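Flavodoxin (Bacillus cereus, PDB 6GAQ) binds flavin mononucleotide and carries electrons, probably serving as a low-potential electron donor to a number of redox enzymes. Local coordinates at residues A[51-56]-A[80-85]; A[11-16]-A[27-32]; A[36-41]-A[149-154]. One frame throughout, in Å; residues are numbered along the deposited sequence.

Contact 1: residues A[51-56]-A[80-85]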
loop_
_atom_site.group_PDB
_atom_site.type_symbol
_atom_site.label_atom_id
_atom_site.label_comp_id
_atom_site.label_asym_id
_atom_site.label_seq_id
_atom_site.Cartn_x
_atom_site.Cartn_y
_atom_site.Cartn_z
ATOM N N GLU A 51 -2.996 14.174 -5.962
ATOM C CA GLU A 51 -2.794 15.354 -5.129
ATOM C C GLU A 51 -3.304 15.156 -3.709
ATOM O O GLU A 51 -2.837 15.841 -2.792
ATOM C CB GLU A 51 -3.491 16.562 -5.758
ATOM C CG GLU A 51 -2.724 17.215 -6.895
ATOM C CD GLU A 51 -1.974 18.455 -6.450
ATOM O OE1 GLU A 51 -1.070 18.901 -7.188
ATOM O OE2 GLU A 51 -2.289 18.983 -5.363
ATOM N N GLU A 52 -4.246 14.232 -3.508
ATOM C CA GLU A 52 -4.900 14.072 -2.214
ATOM C C GLU A 52 -3.950 13.595 -1.121
ATOM O O GLU A 52 -4.263 13.756 0.064
ATOM C CB GLU A 52 -6.067 13.091 -2.342
ATOM C CG GLU A 52 -7.126 13.506 -3.353
ATOM C CD GLU A 52 -8.089 12.379 -3.680
ATOM O OE1 GLU A 52 -8.245 12.055 -4.877
ATOM O OE2 GLU A 52 -8.689 11.815 -2.740
ATOM N N LEU A 53 -2.803 13.018 -1.487
ATOM C CA LEU A 53 -1.921 12.406 -0.499
ATOM C C LEU A 53 -1.271 13.423 0.430
ATOM O O LEU A 53 -0.854 13.057 1.533
ATOM C CB LEU A 53 -0.834 11.585 -1.198
ATOM C CG LEU A 53 -1.134 10.126 -1.553
ATOM C CD1 LEU A 53 -2.269 10.013 -2.560
ATOM C CD2 LEU A 53 0.119 9.447 -2.082
ATOM N N LEU A 54 -1.179 14.688 0.018
ATOM C CA LEU A 54 -0.438 15.682 0.784
ATOM C C LEU A 54 -1.186 16.177 2.014
ATOM O O LEU A 54 -0.585 16.866 2.846
ATOM C CB LEU A 54 -0.077 16.859 -0.118
ATOM C CG LEU A 54 0.564 16.439 -1.443
ATOM C CD1 LEU A 54 0.801 17.634 -2.353
ATOM C CD2 LEU A 54 1.861 15.695 -1.167
ATOM N N ALA A 55 -2.471 15.847 2.155
ATOM C CA ALA A 55 -3.205 16.209 3.360
ATOM C C ALA A 55 -2.876 15.301 4.536
ATOM O O ALA A 55 -3.180 15.656 5.679
ATOM C CB ALA A 55 -4.711 16.174 3.092
ATOM N N TYR A 56 -2.252 14.156 4.284
ATOM C CA TYR A 56 -2.018 13.138 5.295
ATOM C C TYR A 56 -0.605 13.232 5.858
ATOM O O TYR A 56 0.305 13.784 5.235
ATOM C CB TYR A 56 -2.249 11.743 4.709
ATOM C CG TYR A 56 -3.665 11.502 4.248
ATOM C CD1 TYR A 56 -4.637 11.057 5.135
ATOM C CD2 TYR A 56 -4.034 11.720 2.927
ATOM C CE1 TYR A 56 -5.936 10.836 4.721
ATOM C CE2 TYR A 56 -5.332 11.502 2.502
ATOM C CZ TYR A 56 -6.278 11.059 3.403
ATOM O OH TYR A 56 -7.571 10.840 2.986
ATOM N N ASP A 80 1.793 6.686 -12.501
ATOM C CA ASP A 80 2.266 7.793 -13.324
ATOM C C ASP A 80 1.741 9.128 -12.809
ATOM O O ASP A 80 2.418 10.154 -12.942
ATOM C CB ASP A 80 1.847 7.588 -14.782
ATOM C CG ASP A 80 2.629 6.481 -15.466
ATOM O OD1 ASP A 80 3.595 5.968 -14.864
ATOM O OD2 ASP A 80 2.275 6.126 -16.609
ATOM N N ASP A 81 0.545 9.130 -12.215
ATOM C CA ASP A 81 -0.033 10.353 -11.668
ATOM C C ASP A 81 0.804 10.932 -10.537
ATOM O O ASP A 81 0.739 12.142 -10.288
ATOM C CB ASP A 81 -1.454 10.080 -11.172
ATOM C CG ASP A 81 -2.282 11.340 -11.044
ATOM O OD1 ASP A 81 -1.801 12.416 -11.454
ATOM O OD2 ASP A 81 -3.419 11.251 -10.533
ATOM N N LEU A 82 1.588 10.103 -9.848
ATOM C CA LEU A 82 2.416 10.590 -8.753
ATOM C C LEU A 82 3.576 11.453 -9.229
ATOM O O LEU A 82 4.207 12.113 -8.401
ATOM C CB LEU A 82 2.954 9.410 -7.939
ATOM C CG LEU A 82 1.943 8.651 -7.075
ATOM C CD1 LEU A 82 2.389 7.215 -6.850
ATOM C CD2 LEU A 82 1.735 9.352 -5.745
ATOM N N GLU A 83 3.844 11.487 -10.539
ATOM C CA GLU A 83 5.061 12.105 -11.061
ATOM C C GLU A 83 5.202 13.570 -10.663
ATOM O O GLU A 83 6.323 14.089 -10.605
ATOM C CB GLU A 83 5.088 11.967 -12.587
ATOM C CG GLU A 83 6.324 12.537 -13.276
ATOM C CD GLU A 83 7.597 11.799 -12.912
ATOM O OE1 GLU A 83 7.525 10.578 -12.655
ATOM O OE2 GLU A 83 8.670 12.440 -12.884
ATOM N N ASN A 84 4.095 14.247 -10.365
ATOM C CA ASN A 84 4.090 15.696 -10.203
ATOM C C ASN A 84 3.663 16.129 -8.805
ATOM O O ASN A 84 2.909 17.092 -8.647
ATOM C CB ASN A 84 3.188 16.351 -11.246
ATOM C CG ASN A 84 3.877 16.536 -12.580
ATOM O OD1 ASN A 84 5.016 16.112 -12.771
ATOM N ND2 ASN A 84 3.188 17.184 -13.513
ATOM N N ILE A 85 4.141 15.446 -7.767
ATOM C CA ILE A 85 3.876 15.860 -6.391
ATOM C C ILE A 85 5.110 15.607 -5.539
ATOM O O ILE A 85 5.838 14.630 -5.745
ATOM C CB ILE A 85 2.649 15.145 -5.784
ATOM C CG1 ILE A 85 2.688 13.643 -6.065
ATOM C CG2 ILE A 85 1.354 15.764 -6.283
ATOM C CD1 ILE A 85 1.907 12.837 -5.059
#

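Contact 2: residues A[11-16]-A[27-32]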
loop_
_atom_site.group_PDB
_atom_site.type_symbol
_atom_site.label_atom_id
_atom_site.label_comp_id
_atom_site.label_asym_id
_atom_site.label_seq_id
_atom_site.Cartn_x
_atom_site.Cartn_y
_atom_site.Cartn_z
ATOM N N ILE A 11 -3.462 9.089 8.360
ATOM C CA ILE A 11 -2.942 7.995 7.547
ATOM C C ILE A 11 -3.964 7.635 6.478
ATOM O O ILE A 11 -5.163 7.526 6.760
ATOM C CB ILE A 11 -2.591 6.767 8.411
ATOM C CG1 ILE A 11 -1.513 7.131 9.434
ATOM C CG2 ILE A 11 -2.116 5.616 7.537
ATOM C CD1 ILE A 11 -1.012 5.953 10.242
ATOM N N LEU A 12 -3.483 7.454 5.250
ATOM C CA LEU A 12 -4.319 7.090 4.116
ATOM C C LEU A 12 -3.895 5.731 3.578
ATOM O O LEU A 12 -2.699 5.460 3.422
ATOM C CB LEU A 12 -4.230 8.142 3.005
ATOM C CG LEU A 12 -4.468 7.667 1.569
ATOM C CD1 LEU A 12 -5.945 7.399 1.320
ATOM C CD2 LEU A 12 -3.928 8.679 0.571
ATOM N N ILE A 13 -4.878 4.883 3.295
ATOM C CA ILE A 13 -4.650 3.571 2.700
ATOM C C ILE A 13 -5.319 3.584 1.331
ATOM O O ILE A 13 -6.546 3.461 1.227
ATOM C CB ILE A 13 -5.187 2.432 3.572
ATOM C CG1 ILE A 13 -4.528 2.458 4.951
ATOM C CG2 ILE A 13 -4.950 1.088 2.898
ATOM C CD1 ILE A 13 -5.119 1.466 5.925
ATOM N N ALA A 14 -4.521 3.739 0.279
ATOM C CA ALA A 14 -5.004 3.689 -1.094
ATOM C C ALA A 14 -4.613 2.346 -1.696
ATOM O O ALA A 14 -3.426 2.006 -1.745
ATOM C CB ALA A 14 -4.432 4.841 -1.922
ATOM N N TYR A 15 -5.607 1.583 -2.148
ATOM C CA TYR A 15 -5.377 0.223 -2.609
ATOM C C TYR A 15 -6.008 -0.000 -3.976
ATOM O O TYR A 15 -7.028 0.604 -4.318
ATOM C CB TYR A 15 -5.924 -0.812 -1.608
ATOM C CG TYR A 15 -7.434 -0.886 -1.542
ATOM C CD1 TYR A 15 -8.142 -1.789 -2.327
ATOM C CD2 TYR A 15 -8.152 -0.060 -0.687
ATOM C CE1 TYR A 15 -9.521 -1.861 -2.269
ATOM C CE2 TYR A 15 -9.532 -0.125 -0.621
ATOM C CZ TYR A 15 -10.211 -1.028 -1.413
ATOM O OH TYR A 15 -11.584 -1.098 -1.352
ATOM N N ALA A 16 -5.382 -0.884 -4.751
ATOM C CA ALA A 16 -5.912 -1.357 -6.025
ATOM C C ALA A 16 -6.195 -2.846 -5.880
ATOM O O ALA A 16 -5.270 -3.641 -5.684
ATOM C CB ALA A 16 -4.932 -1.095 -7.166
ATOM N N ASP A 27 -8.156 -3.822 4.633
ATOM C CA ASP A 27 -9.085 -3.796 5.760
ATOM C C ASP A 27 -8.389 -4.179 7.060
ATOM O O ASP A 27 -8.639 -3.570 8.107
ATOM C CB ASP A 27 -10.265 -4.728 5.489
ATOM C CG ASP A 27 -11.153 -4.232 4.365
ATOM O OD1 ASP A 27 -11.164 -3.010 4.111
ATOM O OD2 ASP A 27 -11.843 -5.064 3.737
ATOM N N LEU A 28 -7.513 -5.186 7.014
ATOM C CA LEU A 28 -6.807 -5.608 8.218
ATOM C C LEU A 28 -5.878 -4.513 8.726
ATOM O O LEU A 28 -5.808 -4.257 9.933
ATOM C CB LEU A 28 -6.026 -6.894 7.947
ATOM C CG LEU A 28 -6.843 -8.170 7.728
ATOM C CD1 LEU A 28 -5.992 -9.245 7.073
ATOM C CD2 LEU A 28 -7.422 -8.672 9.041
ATOM N N ILE A 29 -5.161 -3.848 7.817
ATOM C CA ILE A 29 -4.223 -2.807 8.228
ATOM C C ILE A 29 -4.964 -1.632 8.857
ATOM O O ILE A 29 -4.509 -1.057 9.853
ATOM C CB ILE A 29 -3.365 -2.363 7.030
ATOM C CG1 ILE A 29 -2.540 -3.538 6.504
ATOM C CG2 ILE A 29 -2.457 -1.205 7.417
ATOM C CD1 ILE A 29 -1.949 -3.302 5.133
ATOM N N LYS A 30 -6.117 -1.261 8.292
ATOM C CA LYS A 30 -6.880 -0.139 8.831
ATOM C C LYS A 30 -7.339 -0.413 10.257
ATOM O O LYS A 30 -7.266 0.470 11.121
ATOM C CB LYS A 30 -8.083 0.160 7.936
ATOM C CG LYS A 30 -9.189 0.934 8.636
ATOM C CD LYS A 30 -10.302 1.321 7.679
ATOM C CE LYS A 30 -11.415 2.049 8.412
ATOM N NZ LYS A 30 -10.877 3.143 9.269
ATOM N N VAL A 31 -7.812 -1.632 10.522
ATOM C CA VAL A 31 -8.322 -1.965 11.848
ATOM C C VAL A 31 -7.212 -1.873 12.890
ATOM O O VAL A 31 -7.420 -1.359 13.996
ATOM C CB VAL A 31 -8.978 -3.359 11.826
ATOM C CG1 VAL A 31 -9.150 -3.888 13.229
ATOM C CG2 VAL A 31 -10.320 -3.296 11.112
ATOM N N SER A 32 -6.014 -2.359 12.552
ATOM C CA SER A 32 -4.874 -2.203 13.453
ATOM C C SER A 32 -4.553 -0.732 13.669
ATOM O O SER A 32 -4.347 -0.287 14.805
ATOM C CB SER A 32 -3.654 -2.934 12.895
ATOM O OG SER A 32 -2.473 -2.545 13.576
#

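Contact 3: residues A[36-41]-A[149-154]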
loop_
_atom_site.group_PDB
_atom_site.type_symbol
_atom_site.label_atom_id
_atom_site.label_comp_id
_atom_site.label_asym_id
_atom_site.label_seq_id
_atom_site.Cartn_x
_atom_site.Cartn_y
_atom_site.Cartn_z
ATOM N N PHE A 36 -4.665 2.183 17.493
ATOM C CA PHE A 36 -3.979 3.430 17.788
ATOM C C PHE A 36 -4.862 4.565 17.289
ATOM O O PHE A 36 -5.297 4.552 16.136
ATOM C CB PHE A 36 -2.608 3.481 17.114
ATOM C CG PHE A 36 -1.797 2.227 17.282
ATOM C CD1 PHE A 36 -1.910 1.184 16.375
ATOM C CD2 PHE A 36 -0.918 2.091 18.344
ATOM C CE1 PHE A 36 -1.166 0.030 16.529
ATOM C CE2 PHE A 36 -0.172 0.938 18.503
ATOM C CZ PHE A 36 -0.295 -0.094 17.594
ATOM N N ASP A 37 -5.143 5.538 18.149
ATOM C CA ASP A 37 -6.171 6.519 17.813
ATOM C C ASP A 37 -5.773 7.403 16.633
ATOM O O ASP A 37 -5.870 8.633 16.705
ATOM C CB ASP A 37 -6.511 7.362 19.041
ATOM C CG ASP A 37 -7.220 6.555 20.115
ATOM O OD1 ASP A 37 -8.045 5.686 19.760
ATOM O OD2 ASP A 37 -6.945 6.779 21.312
ATOM N N HIS A 38 -5.354 6.773 15.535
ATOM C CA HIS A 38 -5.046 7.445 14.285
ATOM C C HIS A 38 -6.316 7.631 13.458
ATOM O O HIS A 38 -7.326 6.950 13.657
ATOM C CB HIS A 38 -4.024 6.644 13.474
ATOM C CG HIS A 38 -2.654 6.605 14.079
ATOM N ND1 HIS A 38 -2.079 7.693 14.699
ATOM C CD2 HIS A 38 -1.740 5.607 14.146
ATOM C CE1 HIS A 38 -0.871 7.367 15.125
ATOM N NE2 HIS A 38 -0.642 6.108 14.805
ATOM N N GLU A 39 -6.250 8.564 12.511
ATOM C CA GLU A 39 -7.348 8.834 11.587
ATOM C C GLU A 39 -7.031 8.137 10.268
ATOM O O GLU A 39 -6.157 8.584 9.519
ATOM C CB GLU A 39 -7.534 10.336 11.395
ATOM C CG GLU A 39 -8.954 10.825 11.624
ATOM C CD GLU A 39 -9.058 12.337 11.587
ATOM O OE1 GLU A 39 -8.003 13.005 11.562
ATOM O OE2 GLU A 39 -10.194 12.856 11.583
ATOM N N VAL A 40 -7.740 7.050 9.985
ATOM C CA VAL A 40 -7.390 6.135 8.903
ATOM C C VAL A 40 -8.480 6.196 7.841
ATOM O O VAL A 40 -9.617 5.769 8.077
ATOM C CB VAL A 40 -7.198 4.703 9.417
ATOM C CG1 VAL A 40 -6.627 3.815 8.324
ATOM C CG2 VAL A 40 -6.300 4.704 10.643
ATOM N N VAL A 41 -8.129 6.711 6.663
ATOM C CA VAL A 41 -9.025 6.767 5.513
ATOM C C VAL A 41 -8.668 5.633 4.563
ATOM O O VAL A 41 -7.485 5.358 4.320
ATOM C CB VAL A 41 -8.940 8.135 4.807
ATOM C CG1 VAL A 41 -9.768 8.140 3.527
ATOM C CG2 VAL A 41 -9.397 9.243 5.743
ATOM N N ALA A 149 4.119 -2.072 13.189
ATOM C CA ALA A 149 5.421 -1.439 13.003
ATOM C C ALA A 149 5.279 -0.076 12.337
ATOM O O ALA A 149 6.020 0.861 12.656
ATOM C CB ALA A 149 6.336 -2.345 12.181
ATOM N N PHE A 150 4.331 0.052 11.405
ATOM C CA PHE A 150 4.057 1.352 10.804
ATOM C C PHE A 150 3.537 2.335 11.843
ATOM O O PHE A 150 3.912 3.513 11.839
ATOM C CB PHE A 150 3.054 1.197 9.660
ATOM C CG PHE A 150 2.875 2.439 8.835
ATOM C CD1 PHE A 150 3.770 2.751 7.825
ATOM C CD2 PHE A 150 1.806 3.290 9.063
ATOM C CE1 PHE A 150 3.605 3.892 7.061
ATOM C CE2 PHE A 150 1.635 4.431 8.300
ATOM C CZ PHE A 150 2.536 4.732 7.298
ATOM N N ALA A 151 2.673 1.865 12.748
ATOM C CA ALA A 151 2.173 2.728 13.812
ATOM C C ALA A 151 3.280 3.120 14.781
ATOM O O ALA A 151 3.248 4.221 15.343
ATOM C CB ALA A 151 1.033 2.037 14.557
ATOM N N GLU A 152 4.263 2.239 14.990
ATOM C CA GLU A 152 5.388 2.581 15.852
ATOM C C GLU A 152 6.227 3.703 15.256
ATOM O O GLU A 152 6.899 4.432 15.995
ATOM C CB GLU A 152 6.252 1.345 16.105
ATOM C CG GLU A 152 5.688 0.401 17.154
ATOM C CD GLU A 152 6.369 -0.953 17.147
ATOM O OE1 GLU A 152 5.868 -1.875 17.826
ATOM O OE2 GLU A 152 7.404 -1.098 16.463
ATOM N N LYS A 153 6.201 3.858 13.931
ATOM C CA LYS A 153 6.866 4.984 13.288
ATOM C C LYS A 153 6.138 6.301 13.519
ATOM O O LYS A 153 6.674 7.356 13.165
ATOM C CB LYS A 153 6.998 4.727 11.786
ATOM C CG LYS A 153 7.694 3.422 11.436
ATOM C CD LYS A 153 9.167 3.466 11.800
ATOM C CE LYS A 153 9.768 2.071 11.830
ATOM N NZ LYS A 153 9.437 1.297 10.603
ATOM N N PHE A 154 4.943 6.264 14.099
ATOM C CA PHE A 154 4.164 7.469 14.355
ATOM C C PHE A 154 3.997 7.699 15.850
ATOM O O PHE A 154 3.074 8.395 16.273
ATOM C CB PHE A 154 2.790 7.375 13.688
ATOM C CG PHE A 154 2.828 7.550 12.200
ATOM C CD1 PHE A 154 3.359 6.563 11.388
ATOM C CD2 PHE A 154 2.332 8.700 11.611
ATOM C CE1 PHE A 154 3.398 6.720 10.021
ATOM C CE2 PHE A 154 2.367 8.862 10.241
ATOM C CZ PHE A 154 2.901 7.869 9.445
ATOM O OXT PHE A 154 4.768 7.188 16.662
#

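Contact 1: residues A[51-56]-A[80-85]
Leu-53 and Leu-82 meet through one methyl each, CD2 to CD2, at 4.0 Å. The leucine side chains lie nearly perpendicular. Both residues are buried. Leu-53 also packs on Leu-12 of strand 11-16, and Leu-82 touches Ala-50.

Ile-85 gives the most surface to the contact. Its CG1 lies between the backbone N and the carbonyl carbon (chi1 46°), which leaves CG2 beside the N. This CG2 methyl lies 4.4 Å from Leu-54 CD1, a looser apolar contact. Leu-54 also packs on Leu-87.

The remaining touch is between a polar group and a methyl. Glu-51 bends at chi2 (-100°), and its carboxylate oxygen OE1 comes to 4.1 Å from Ile-85 CG2. Glu-51 and Ile-85 run alongside each other, pointing opposite ways.

No hydrogen bond links the two segments. Asp-81 OD2 bonds to the backbone N of Ala-50, the residue just before 51-56. The contact joins the connection between strands 40-44 and 58-63 of the flavodoxin fold, through the 3-10 segment that includes 51-55, to helix 73-81 and the chain that follows. Its chemistry implies cohesion by burial of leucine and isoleucine methyls, with the exposed Glu-51 at the margin.

Contact 2: residues A[11-16]-A[27-32]
Ile-13 of strand 11-16 reaches helix 21-35 with a single methyl, CD1. The strand and helix are the first two elements of a beta-alpha-beta unit that ends in strand 40-44, part of the five-stranded parallel sheet of the flavodoxin fold.

The first shell is small. CD1 of Ile-13 lies 3.7 Å from the backbone N of Lys-30 and 3.8 Å from Lys-30 CB. It is 4.1 Å from the CG2 methyl of Ile-29. The methyl thus meets the helix at the step from Ile-29 to Lys-30, touching main chain as well as side chains. No hydrogen bond crosses here.

Torsions set up this reach. In Ile-13, CG1 is anti to the carbonyl carbon (chi1 -59°) and the chain runs on extended to CD1 (chi2 173°).

Further neighbours position the isoleucines. Ile-13 also packs on Ala-26 of the same helix and on Val-40 and Leu-42 of the neighbouring strand. Ile-29 packs on Ala-147 of helix 137-152. The strand carries on to Ser-17, which binds FMN, but the Ile-13 side chain is about 12 Å from the bound FMN.

Lys-30 takes part with its backbone N and the base of its side chain. Beyond CB its chain runs extended through chi3, away from strand 11-16, and bends at chi4 (49°). There NZ is hydrogen-bonded to the backbone O of Val-40.

Contact 3: residues A[36-41]-A[149-154]
Ala-151 meets Phe-36 near the end of helix 137-152, the last helix of this flavodoxin fold. The partner segment is the turn that leads from helix 21-35 into edge strand 40-44. Ala-151 points its CB methyl over one face of the Phe-36 ring. This is a CH-pi contact, 3.7 Å from CB to the ring centroid and 18° off the normal. CB lies nearest the CD1 and CE1 side of the ring. Ala-151 also packs on Leu-33 of helix 21-35.

The O of Ala-151 lies at the edge of the His-38 ring, near its plane, but is 4.4 Å from NE2. It is instead the acceptor for the backbone N of Phe-154, at 2.9 Å. That bond belongs to the turn closing the chain.

Lys-153 turns to strand 122-131, where its NZ bonds to the O of Val-124.

Phe-154 is the C-terminal residue. Its ring edge is directed at the face of His-38, an edge-to-face pair with centroids 5.9 Å apart and planes at 66°. Both residues also touch Lys-10. With CG anti to the carbonyl carbon (chi1 -74°), the Phe-154 ring leads away and CB makes the nearer approach. This CB lies 3.8 Å from His-38 NE2 and 3.9 Å from His-38 CE1.

In the fold
The helices of contacts 2 and 3 cover one face of the sheet; contact 1 lies over the other. Contact 2 is the most central and mostly aliphatic. Contact 3 is only partly buried and relies on aromatic rings. Contact 1 is largely buried, although its centre lies as far from the chain centre as that of contact 3, about 14 Å. Contact 2 uses helix 21-35; contact 3 begins just after it, and both reach neighbouring strands of the sheet. Backbone bonds pair strand 11-16 with 39-41, and Ile-11 packs on Phe-150. Strand 11-16 also links the two faces, because its Leu-12 packs on Tyr-56 of contact 1. Contacts 1 and 3 lie away from the annotated sites.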